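Local coordinates for protein N-acetylglucosamine 2-epimerase (Xylella fastidiosa, PDB 3GT5) that probably isomerises sugars, possibly as a 2-epimerase, as in the N-acylglucosamine 2-epimerase family, at residues W243-G248 / F296-T301. Sequence-based numbering, arbitrary orientation.
Sequences WGFQPG and FAPDGT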
loop_
_atom_site.group_PDB
_atom_site.type_symbol
_atom_site.label_atom_id
_atom_site.label_comp_id
_atom_site.label_asym_id
_atom_site.label_seq_id
_atom_site.Cartn_x
_atom_site.Cartn_y
_atom_site.Cartn_z
ATOM N N TRP A 243 -8.945 10.803 -9.461
ATOM C CA TRP A 243 -9.645 11.995 -8.978
ATOM C C TRP A 243 -10.679 11.636 -7.906
ATOM O O TRP A 243 -11.401 10.640 -8.043
ATOM C CB TRP A 243 -10.359 12.735 -10.124
ATOM C CG TRP A 243 -10.947 14.061 -9.631
ATOM C CD1 TRP A 243 -10.297 15.270 -9.586
ATOM C CD2 TRP A 243 -12.272 14.311 -9.131
ATOM N NE1 TRP A 243 -11.112 16.234 -9.045
ATOM C CE2 TRP A 243 -12.333 15.681 -8.772
ATOM C CE3 TRP A 243 -13.412 13.503 -8.921
ATOM C CZ2 TRP A 243 -13.492 16.268 -8.256
ATOM C CZ3 TRP A 243 -14.567 14.091 -8.397
ATOM C CH2 TRP A 243 -14.596 15.444 -8.049
ATOM N N GLY A 244 -10.809 12.480 -6.883
ATOM C CA GLY A 244 -11.878 12.361 -5.875
ATOM C C GLY A 244 -11.307 11.928 -4.536
ATOM O O GLY A 244 -10.122 11.525 -4.476
ATOM N N PHE A 245 -12.112 12.018 -3.466
ATOM C CA PHE A 245 -11.717 11.439 -2.196
ATOM C C PHE A 245 -11.710 9.945 -2.331
ATOM O O PHE A 245 -12.642 9.361 -2.885
ATOM C CB PHE A 245 -12.667 11.834 -1.061
ATOM C CG PHE A 245 -12.495 13.236 -0.585
ATOM C CD1 PHE A 245 -11.400 13.575 0.192
ATOM C CD2 PHE A 245 -13.452 14.207 -0.852
ATOM C CE1 PHE A 245 -11.241 14.828 0.681
ATOM C CE2 PHE A 245 -13.294 15.516 -0.357
ATOM C CZ PHE A 245 -12.183 15.822 0.396
ATOM N N GLN A 246 -10.647 9.324 -1.819
ATOM C CA GLN A 246 -10.464 7.880 -1.867
ATOM C C GLN A 246 -10.750 7.343 -0.466
ATOM O O GLN A 246 -9.911 7.495 0.417
ATOM C CB GLN A 246 -9.007 7.590 -2.234
ATOM C CG GLN A 246 -8.680 7.879 -3.688
ATOM C CD GLN A 246 -8.887 6.635 -4.498
ATOM O OE1 GLN A 246 -8.310 5.588 -4.161
ATOM N NE2 GLN A 246 -9.716 6.708 -5.564
ATOM N N PRO A 247 -11.927 6.732 -0.229
ATOM C CA PRO A 247 -12.170 6.168 1.085
ATOM C C PRO A 247 -11.086 5.187 1.561
ATOM O O PRO A 247 -10.784 5.119 2.753
ATOM C CB PRO A 247 -13.518 5.405 0.907
ATOM C CG PRO A 247 -13.770 5.366 -0.523
ATOM C CD PRO A 247 -13.109 6.551 -1.109
ATOM N N GLY A 248 -10.534 4.432 0.636
ATOM C CA GLY A 248 -9.467 3.470 0.910
ATOM C C GLY A 248 -8.256 4.131 1.507
ATOM O O GLY A 248 -7.549 3.526 2.301
ATOM N N PHE A 296 -15.477 9.405 -3.979
ATOM C CA PHE A 296 -16.573 10.361 -3.856
ATOM C C PHE A 296 -16.052 11.782 -3.998
ATOM O O PHE A 296 -14.893 12.093 -3.674
ATOM C CB PHE A 296 -17.438 10.151 -2.592
ATOM C CG PHE A 296 -16.695 10.244 -1.293
ATOM C CD1 PHE A 296 -16.543 11.444 -0.647
ATOM C CD2 PHE A 296 -16.211 9.097 -0.691
ATOM C CE1 PHE A 296 -15.914 11.514 0.598
ATOM C CE2 PHE A 296 -15.527 9.159 0.530
ATOM C CZ PHE A 296 -15.372 10.352 1.167
ATOM N N ALA A 297 -16.899 12.627 -4.577
ATOM C CA ALA A 297 -16.554 14.039 -4.808
ATOM C C ALA A 297 -16.660 14.825 -3.506
ATOM O O ALA A 297 -17.191 14.337 -2.501
ATOM C CB ALA A 297 -17.515 14.635 -5.894
ATOM N N PRO A 298 -16.188 16.089 -3.506
ATOM C CA PRO A 298 -16.320 16.928 -2.300
ATOM C C PRO A 298 -17.747 17.271 -1.816
ATOM O O PRO A 298 -17.909 17.715 -0.700
ATOM C CB PRO A 298 -15.538 18.192 -2.674
ATOM C CG PRO A 298 -14.570 17.716 -3.699
ATOM C CD PRO A 298 -15.295 16.680 -4.513
ATOM N N ASP A 299 -18.774 17.019 -2.634
ATOM C CA ASP A 299 -20.170 17.185 -2.210
ATOM C C ASP A 299 -20.729 15.898 -1.588
ATOM O O ASP A 299 -21.913 15.865 -1.236
ATOM C CB ASP A 299 -21.046 17.632 -3.416
ATOM C CG ASP A 299 -21.212 16.539 -4.485
ATOM O OD1 ASP A 299 -20.291 15.686 -4.626
ATOM O OD2 ASP A 299 -22.252 16.528 -5.192
ATOM N N GLY A 300 -19.897 14.839 -1.546
ATOM C CA GLY A 300 -20.282 13.522 -1.036
ATOM C C GLY A 300 -20.733 12.535 -2.108
ATOM O O GLY A 300 -20.927 11.350 -1.819
ATOM N N THR A 301 -20.943 13.000 -3.334
ATOM C CA THR A 301 -21.544 12.145 -4.337
ATOM C C THR A 301 -20.526 11.138 -4.842
ATOM O O THR A 301 -19.390 11.509 -5.180
ATOM C CB THR A 301 -22.063 12.959 -5.553
ATOM O OG1 THR A 301 -23.066 13.861 -5.110
ATOM C CG2 THR A 301 -22.662 12.035 -6.627
#
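Phe245 and Phe296 form a single antiparallel hydrogen-bonded bridge: Phe245 N donates to Phe296 O at 2.8 Å, and Phe296 N returns a bond to Phe245 O at 3.0 Å. Traced outward, the Phe245 side chain starts with CB, 3.4 Å from Phe296 O and over one face of the Phe296 ring, 3.8 Å from its centroid and 19° off the normal, which meets the criteria for a CH-pi contact. CG and CD2 run along Phe296 CE1, with Phe296 O and Ala297 O at the ring edge; CE2 ends 3.9 Å from Pro298 CA, in plane at that edge. With planes at 30° and little overlap, the two phenyl rings are slid apart rather than stacked. Phe296 CG, between backbone N and carbonyl carbon (chi1 59°), brings its ring to Phe245 CB and Pro247, whose CD lies 3.9 Å from Phe296 CE2. One residue before Gly244, the indole tip Trp243 CH2 is 3.7 Å from Ala297 CB and also touches Pro298 CD, while Trp243 NE1 hydrogen-bonds to Trp229 O. Ala297 and Pro298 begin a type I turn leading into strand 302-308. The contact thus joins the hairpin linking helices 269-284 and 309-326 of the family's (alpha/alpha)6 barrel to the lead-in of helix 247-263; two backbone bonds satisfy N-H and C=O of both buried phenylalanines, and mainly apolar packing seals the join, without side-chain hydrogen bonds or charge pairs across it.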